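Local coordinates for protein transcriptional regulator (PDB 2EH3) that probably binds DNA through a helix-turn-helix motif and regulates transcription as a TetR/AcrR-family protein, with magnesium ions bound among its helices, at residues S63-N68 with K116-K121; N106-K111 with F141-I146. All coordinates share one frame; numbering follows the deposited sequence.

Contact 1: S63-N68 with K116-K121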
loop_
_atom_site.group_PDB
_atom_site.type_symbol
_atom_site.label_atom_id
_atom_site.label_comp_id
_atom_site.label_asym_id
_atom_site.label_seq_id
_atom_site.Cartn_x
_atom_site.Cartn_y
_atom_site.Cartn_z
ATOM N N SER A 63 20.537 -9.555 3.736
ATOM C CA SER A 63 21.116 -10.750 4.368
ATOM C C SER A 63 20.230 -11.970 4.177
ATOM O O SER A 63 20.722 -13.070 3.901
ATOM C CB SER A 63 21.316 -10.524 5.871
ATOM O OG SER A 63 22.351 -9.591 6.073
ATOM N N LEU A 64 18.923 -11.782 4.342
ATOM C CA LEU A 64 17.977 -12.870 4.171
ATOM C C LEU A 64 18.136 -13.506 2.783
ATOM O O LEU A 64 18.198 -14.735 2.655
ATOM C CB LEU A 64 16.545 -12.348 4.353
ATOM C CG LEU A 64 15.397 -13.335 4.114
ATOM C CD1 LEU A 64 14.359 -13.186 5.217
ATOM C CD2 LEU A 64 14.764 -13.083 2.770
ATOM N N PHE A 65 18.191 -12.676 1.747
ATOM C CA PHE A 65 18.335 -13.202 0.403
ATOM C C PHE A 65 19.675 -13.895 0.240
ATOM O O PHE A 65 19.735 -14.977 -0.326
ATOM C CB PHE A 65 18.232 -12.084 -0.642
ATOM C CG PHE A 65 16.829 -11.702 -0.976
ATOM C CD1 PHE A 65 16.003 -12.579 -1.659
ATOM C CD2 PHE A 65 16.322 -10.458 -0.594
ATOM C CE1 PHE A 65 14.692 -12.230 -1.959
ATOM C CE2 PHE A 65 15.011 -10.107 -0.897
ATOM C CZ PHE A 65 14.200 -11.003 -1.583
ATOM N N GLU A 66 20.741 -13.284 0.746
ATOM C CA GLU A 66 22.075 -13.876 0.569
ATOM C C GLU A 66 22.209 -15.209 1.309
ATOM O O GLU A 66 22.767 -16.179 0.775
ATOM C CB GLU A 66 23.171 -12.910 1.068
ATOM C CG GLU A 66 23.321 -11.605 0.266
ATOM C CD GLU A 66 24.345 -10.641 0.887
ATOM O OE1 GLU A 66 24.603 -10.741 2.109
ATOM O OE2 GLU A 66 24.884 -9.769 0.163
ATOM N N GLU A 67 21.672 -15.266 2.520
ATOM C CA GLU A 67 21.799 -16.461 3.350
ATOM C C GLU A 67 20.852 -17.606 3.055
ATOM O O GLU A 67 21.032 -18.713 3.571
ATOM C CB GLU A 67 21.647 -16.077 4.825
ATOM C CG GLU A 67 22.651 -15.032 5.277
ATOM C CD GLU A 67 22.313 -14.400 6.631
ATOM O OE1 GLU A 67 21.212 -14.631 7.171
ATOM O OE2 GLU A 67 23.156 -13.639 7.149
ATOM N N ASN A 68 19.846 -17.353 2.222
ATOM C CA ASN A 68 18.847 -18.354 1.914
ATOM C C ASN A 68 18.612 -18.557 0.431
ATOM O O ASN A 68 17.554 -19.046 0.029
ATOM C CB ASN A 68 17.534 -17.981 2.604
ATOM C CG ASN A 68 17.700 -17.852 4.102
ATOM O OD1 ASN A 68 17.841 -16.753 4.646
ATOM N ND2 ASN A 68 17.718 -18.988 4.771
ATOM N N LYS A 116 12.540 -6.333 -4.916
ATOM C CA LYS A 116 11.963 -6.977 -6.092
ATOM C C LYS A 116 13.059 -7.506 -7.015
ATOM O O LYS A 116 12.951 -8.635 -7.513
ATOM C CB LYS A 116 11.076 -5.998 -6.864
ATOM C CG LYS A 116 10.160 -6.693 -7.855
ATOM C CD LYS A 116 9.064 -5.751 -8.323
ATOM C CE LYS A 116 9.402 -5.109 -9.655
ATOM N NZ LYS A 116 9.268 -6.082 -10.766
ATOM N N ARG A 117 14.106 -6.705 -7.234
ATOM C CA ARG A 117 15.207 -7.133 -8.093
ATOM C C ARG A 117 15.868 -8.384 -7.525
ATOM O O ARG A 117 16.158 -9.329 -8.267
ATOM C CB ARG A 117 16.272 -6.036 -8.246
ATOM C CG ARG A 117 15.880 -4.881 -9.165
ATOM C CD ARG A 117 17.105 -4.020 -9.527
ATOM N NE ARG A 117 17.773 -3.436 -8.360
ATOM C CZ ARG A 117 17.385 -2.313 -7.755
ATOM N NH1 ARG A 117 16.336 -1.649 -8.210
ATOM N NH2 ARG A 117 18.044 -1.857 -6.698
ATOM N N ARG A 118 16.088 -8.411 -6.210
ATOM C CA ARG A 118 16.719 -9.576 -5.605
ATOM C C ARG A 118 15.840 -10.812 -5.667
ATOM O O ARG A 118 16.321 -11.931 -5.901
ATOM C CB ARG A 118 17.088 -9.278 -4.151
ATOM C CG ARG A 118 18.155 -8.243 -4.062
ATOM C CD ARG A 118 18.443 -7.901 -2.619
ATOM N NE ARG A 118 19.450 -6.844 -2.522
ATOM C CZ ARG A 118 20.760 -7.079 -2.516
ATOM N NH1 ARG A 118 21.210 -8.325 -2.601
ATOM N NH2 ARG A 118 21.607 -6.070 -2.421
ATOM N N PHE A 119 14.547 -10.631 -5.434
ATOM C CA PHE A 119 13.637 -11.733 -5.494
ATOM C C PHE A 119 13.589 -12.269 -6.930
ATOM O O PHE A 119 13.570 -13.488 -7.166
ATOM C CB PHE A 119 12.261 -11.261 -5.022
ATOM C CG PHE A 119 11.258 -12.354 -4.910
ATOM C CD1 PHE A 119 11.612 -13.626 -4.461
ATOM C CD2 PHE A 119 9.924 -12.092 -5.242
ATOM C CE1 PHE A 119 10.652 -14.630 -4.341
ATOM C CE2 PHE A 119 8.964 -13.078 -5.126
ATOM C CZ PHE A 119 9.321 -14.349 -4.675
ATOM N N GLU A 120 13.560 -11.358 -7.893
ATOM C CA GLU A 120 13.535 -11.783 -9.294
ATOM C C GLU A 120 14.738 -12.615 -9.635
ATOM O O GLU A 120 14.600 -13.674 -10.284
ATOM C CB GLU A 120 13.508 -10.589 -10.250
ATOM C CG GLU A 120 12.143 -10.083 -10.436
ATOM C CD GLU A 120 11.985 -9.229 -11.651
ATOM O OE1 GLU A 120 10.859 -8.726 -11.774
ATOM O OE2 GLU A 120 12.939 -9.051 -12.474
ATOM N N LYS A 121 15.919 -12.145 -9.214
ATOM C CA LYS A 121 17.173 -12.855 -9.489
ATOM C C LYS A 121 17.099 -14.266 -8.928
ATOM O O LYS A 121 17.517 -15.222 -9.564
ATOM C CB LYS A 121 18.365 -12.114 -8.875
ATOM C CG LYS A 121 18.683 -10.796 -9.597
ATOM C CD LYS A 121 19.982 -10.146 -9.119
ATOM C CE LYS A 121 20.032 -8.648 -9.489
ATOM N NZ LYS A 121 19.672 -8.368 -10.915
#
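Phe65 lays one face of its ring over the aliphatic root of Arg118, a CH-pi contact in which Arg118 CB stands 3.9 Å from the ring centroid and only 13° off the ring normal. Farther along, Arg118 CD is 3.9 Å from Phe65 CD2, at the rim of the ring. The extended run from CG to NE carries the guanidinium beyond the ring, its plane 26° from the phenyl plane, where NE forms a salt bridge with Asp114 OD2. The far end of the ring meets Phe119: Phe65 CE1 touches the backbone at Phe119 CA (3.7 Å), and Phe65 CZ is 4.0 Å from Phe119 CB. Phe65 CA and Arg118 CA, the nearest such pair across the two segments, are 7.2 Å apart. Helix 46-67, which in TetR-type regulators connects the DNA-binding head to the ligand-binding and dimerisation body, here runs out against helix 105-126 of that body. An alanine in place of Phe65 is likely to leave a gap between the two helices, with the Arg118 methylenes and Phe119 CB stripped of their aromatic cover. Phe119 has CG anti to the backbone N (chi1 -174°), which leads its ring away from Phe65 to pack on Ile138 of helix 131-152. On the adjoining face of helix 46-67, Leu64 packs against Leu76, Met79 and Val83 of helix 73-86, the helix whose Glu75, Glu78 and Glu82 bind magnesium ions.

Contact 2: N106-K111 with F141-I146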
loop_
_atom_site.group_PDB
_atom_site.type_symbol
_atom_site.label_atom_id
_atom_site.label_comp_id
_atom_site.label_asym_id
_atom_site.label_seq_id
_atom_site.Cartn_x
_atom_site.Cartn_y
_atom_site.Cartn_z
ATOM N N ASN A 106 10.449 8.485 -2.433
ATOM C CA ASN A 106 11.420 7.840 -3.303
ATOM C C ASN A 106 12.172 6.710 -2.592
ATOM O O ASN A 106 12.549 5.727 -3.236
ATOM C CB ASN A 106 12.420 8.869 -3.821
ATOM C CG ASN A 106 13.294 9.427 -2.713
ATOM O OD1 ASN A 106 12.828 10.174 -1.829
ATOM N ND2 ASN A 106 14.574 9.044 -2.730
ATOM N N ILE A 107 12.405 6.845 -1.286
ATOM C CA ILE A 107 13.125 5.803 -0.544
ATOM C C ILE A 107 12.273 4.555 -0.447
ATOM O O ILE A 107 12.773 3.429 -0.613
ATOM C CB ILE A 107 13.483 6.295 0.875
ATOM C CG1 ILE A 107 14.382 7.518 0.751
ATOM C CG2 ILE A 107 14.173 5.170 1.694
ATOM C CD1 ILE A 107 14.606 8.269 2.066
ATOM N N TYR A 108 10.988 4.742 -0.157
ATOM C CA TYR A 108 10.048 3.635 -0.058
ATOM C C TYR A 108 10.140 2.857 -1.349
ATOM O O TYR A 108 10.371 1.645 -1.341
ATOM C CB TYR A 108 8.619 4.156 0.101
ATOM C CG TYR A 108 7.553 3.094 0.062
ATOM C CD1 TYR A 108 7.194 2.387 1.217
ATOM C CD2 TYR A 108 6.875 2.808 -1.117
ATOM C CE1 TYR A 108 6.176 1.433 1.191
ATOM C CE2 TYR A 108 5.863 1.854 -1.164
ATOM C CZ TYR A 108 5.510 1.168 0.001
ATOM O OH TYR A 108 4.474 0.260 -0.061
ATOM N N PHE A 109 9.981 3.546 -2.469
ATOM C CA PHE A 109 10.051 2.816 -3.738
ATOM C C PHE A 109 11.421 2.239 -4.076
ATOM O O PHE A 109 11.506 1.165 -4.706
ATOM C CB PHE A 109 9.499 3.680 -4.880
ATOM C CG PHE A 109 7.999 3.798 -4.854
ATOM C CD1 PHE A 109 7.204 2.648 -4.957
ATOM C CD2 PHE A 109 7.372 5.036 -4.674
ATOM C CE1 PHE A 109 5.804 2.724 -4.877
ATOM C CE2 PHE A 109 5.958 5.125 -4.594
ATOM C CZ PHE A 109 5.178 3.962 -4.690
ATOM N N GLU A 110 12.492 2.908 -3.655
ATOM C CA GLU A 110 13.832 2.407 -3.942
ATOM C C GLU A 110 14.050 1.060 -3.267
ATOM O O GLU A 110 14.546 0.109 -3.890
ATOM C CB GLU A 110 14.888 3.425 -3.470
ATOM C CG GLU A 110 15.104 4.567 -4.464
ATOM C CD GLU A 110 15.745 5.806 -3.839
ATOM O OE1 GLU A 110 16.416 5.674 -2.787
ATOM O OE2 GLU A 110 15.583 6.918 -4.406
ATOM N N LYS A 111 13.648 0.953 -2.011
ATOM C CA LYS A 111 13.817 -0.265 -1.247
ATOM C C LYS A 111 12.965 -1.397 -1.758
ATOM O O LYS A 111 13.402 -2.550 -1.765
ATOM C CB LYS A 111 13.503 -0.005 0.234
ATOM C CG LYS A 111 14.467 0.953 0.878
ATOM C CD LYS A 111 15.934 0.604 0.562
ATOM C CE LYS A 111 16.863 1.461 1.413
ATOM N NZ LYS A 111 18.312 1.250 1.130
ATOM N N PHE A 141 1.041 -10.061 -3.066
ATOM C CA PHE A 141 0.348 -10.903 -2.092
ATOM C C PHE A 141 0.922 -10.695 -0.689
ATOM O O PHE A 141 0.168 -10.544 0.275
ATOM C CB PHE A 141 0.481 -12.360 -2.577
ATOM C CG PHE A 141 -0.032 -13.413 -1.618
ATOM C CD1 PHE A 141 -1.262 -13.280 -0.968
ATOM C CD2 PHE A 141 0.711 -14.585 -1.424
ATOM C CE1 PHE A 141 -1.750 -14.320 -0.136
ATOM C CE2 PHE A 141 0.228 -15.607 -0.613
ATOM C CZ PHE A 141 -1.007 -15.471 0.027
ATOM N N LEU A 142 2.244 -10.664 -0.575
ATOM C CA LEU A 142 2.871 -10.479 0.738
ATOM C C LEU A 142 2.472 -9.115 1.284
ATOM O O LEU A 142 2.134 -8.989 2.468
ATOM C CB LEU A 142 4.382 -10.601 0.596
ATOM C CG LEU A 142 5.256 -10.492 1.834
ATOM C CD1 LEU A 142 4.880 -11.579 2.836
ATOM C CD2 LEU A 142 6.710 -10.624 1.388
ATOM N N ARG A 143 2.478 -8.086 0.437
ATOM C CA ARG A 143 2.094 -6.751 0.901
ATOM C C ARG A 143 0.614 -6.714 1.346
ATOM O O ARG A 143 0.291 -6.114 2.375
ATOM C CB ARG A 143 2.451 -5.737 -0.188
ATOM C CG ARG A 143 3.994 -5.734 -0.354
ATOM C CD ARG A 143 4.490 -4.984 -1.585
ATOM N NE ARG A 143 4.369 -3.536 -1.444
ATOM C CZ ARG A 143 4.611 -2.677 -2.429
ATOM N NH1 ARG A 143 4.975 -3.118 -3.613
ATOM N NH2 ARG A 143 4.514 -1.375 -2.224
ATOM N N GLN A 144 -0.272 -7.413 0.625
ATOM C CA GLN A 144 -1.693 -7.494 0.976
ATOM C C GLN A 144 -1.813 -8.115 2.382
ATOM O O GLN A 144 -2.550 -7.619 3.242
ATOM C CB GLN A 144 -2.445 -8.373 -0.041
ATOM C CG GLN A 144 -3.897 -8.751 0.301
ATOM C CD GLN A 144 -4.928 -7.717 -0.134
ATOM O OE1 GLN A 144 -4.645 -6.843 -0.949
ATOM N NE2 GLN A 144 -6.139 -7.835 0.393
ATOM N N LEU A 145 -1.071 -9.193 2.623
ATOM C CA LEU A 145 -1.149 -9.833 3.941
ATOM C C LEU A 145 -0.623 -8.945 5.050
ATOM O O LEU A 145 -1.190 -8.912 6.148
ATOM C CB LEU A 145 -0.375 -11.150 3.965
ATOM C CG LEU A 145 -0.825 -12.260 3.018
ATOM C CD1 LEU A 145 0.158 -13.429 3.212
ATOM C CD2 LEU A 145 -2.260 -12.675 3.296
ATOM N N ILE A 146 0.455 -8.219 4.799
ATOM C CA ILE A 146 0.990 -7.372 5.857
ATOM C C ILE A 146 0.067 -6.204 6.130
ATOM O O ILE A 146 -0.174 -5.840 7.278
ATOM C CB ILE A 146 2.380 -6.830 5.471
ATOM C CG1 ILE A 146 3.371 -7.989 5.362
ATOM C CG2 ILE A 146 2.857 -5.788 6.510
ATOM C CD1 ILE A 146 3.559 -8.772 6.629
#
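Arg143 NH1 is gripped by two groups of the second subunit, hydrogen-bonding to both Gln144 OE1 and His148 NE2 there, while the same guanidinium turns an edge, through NH2, to Tyr108 of its own chain. Its NH2 approaches Tyr108 OH at 2.7 Å as a donor, with an N-H...O angle of 147°; the position of this nitrogen is less certain because it crowds another atom of the model. The hydroxyl sits at the edge of the guanidinium, in its plane, whereas the ring itself is turned 56° from that plane. The two side chains come from opposite directions and bridge segments whose nearest CA atoms, those of Tyr108 and Arg143, are 13.1 Å apart. The lengths of both side chains span that separation, the tyrosine CG anti to the backbone N, while a bend at chi3 (73°) in Arg143 turns NH2 to the hydroxyl. Helices 105-126 and 131-152 belong to the all-helical C-terminal domain of the TetR family, and both touch the second subunit of the dimer. Phe109 meets His148 of that subunit edge-to-face and carries Tyr108 CD2 over the centre of its own ring, 3.8 Å above the plane. The Tyr108 ring also meets Phe94, and Leu99 packs on it from helix 88-99. On the exposed side of helix 105-126, Asn106 ND2 donates across one turn to Glu110 OE2 (2.9 Å), from above the carboxylate plane.

Overall arrangement
Helix 105-126 serves both contacts, which lie along it with centres 15 Å apart and nearest atoms about 5 Å apart, without touching. Contact 1 is the more buried and the larger, 182 Å² against 78 Å², and joins this helix directly to helix 46-67 through apolar and CH-pi packing with no hydrogen bond across. Contact 2, nearer the centre of the chain, is partly buried and bridges a wider gap to helix 131-152 by a polar pair of long side chains. The chemistry follows the place: one closes an interhelical seam within the subunit, while the other lies against the second subunit, whose residues share its arginine.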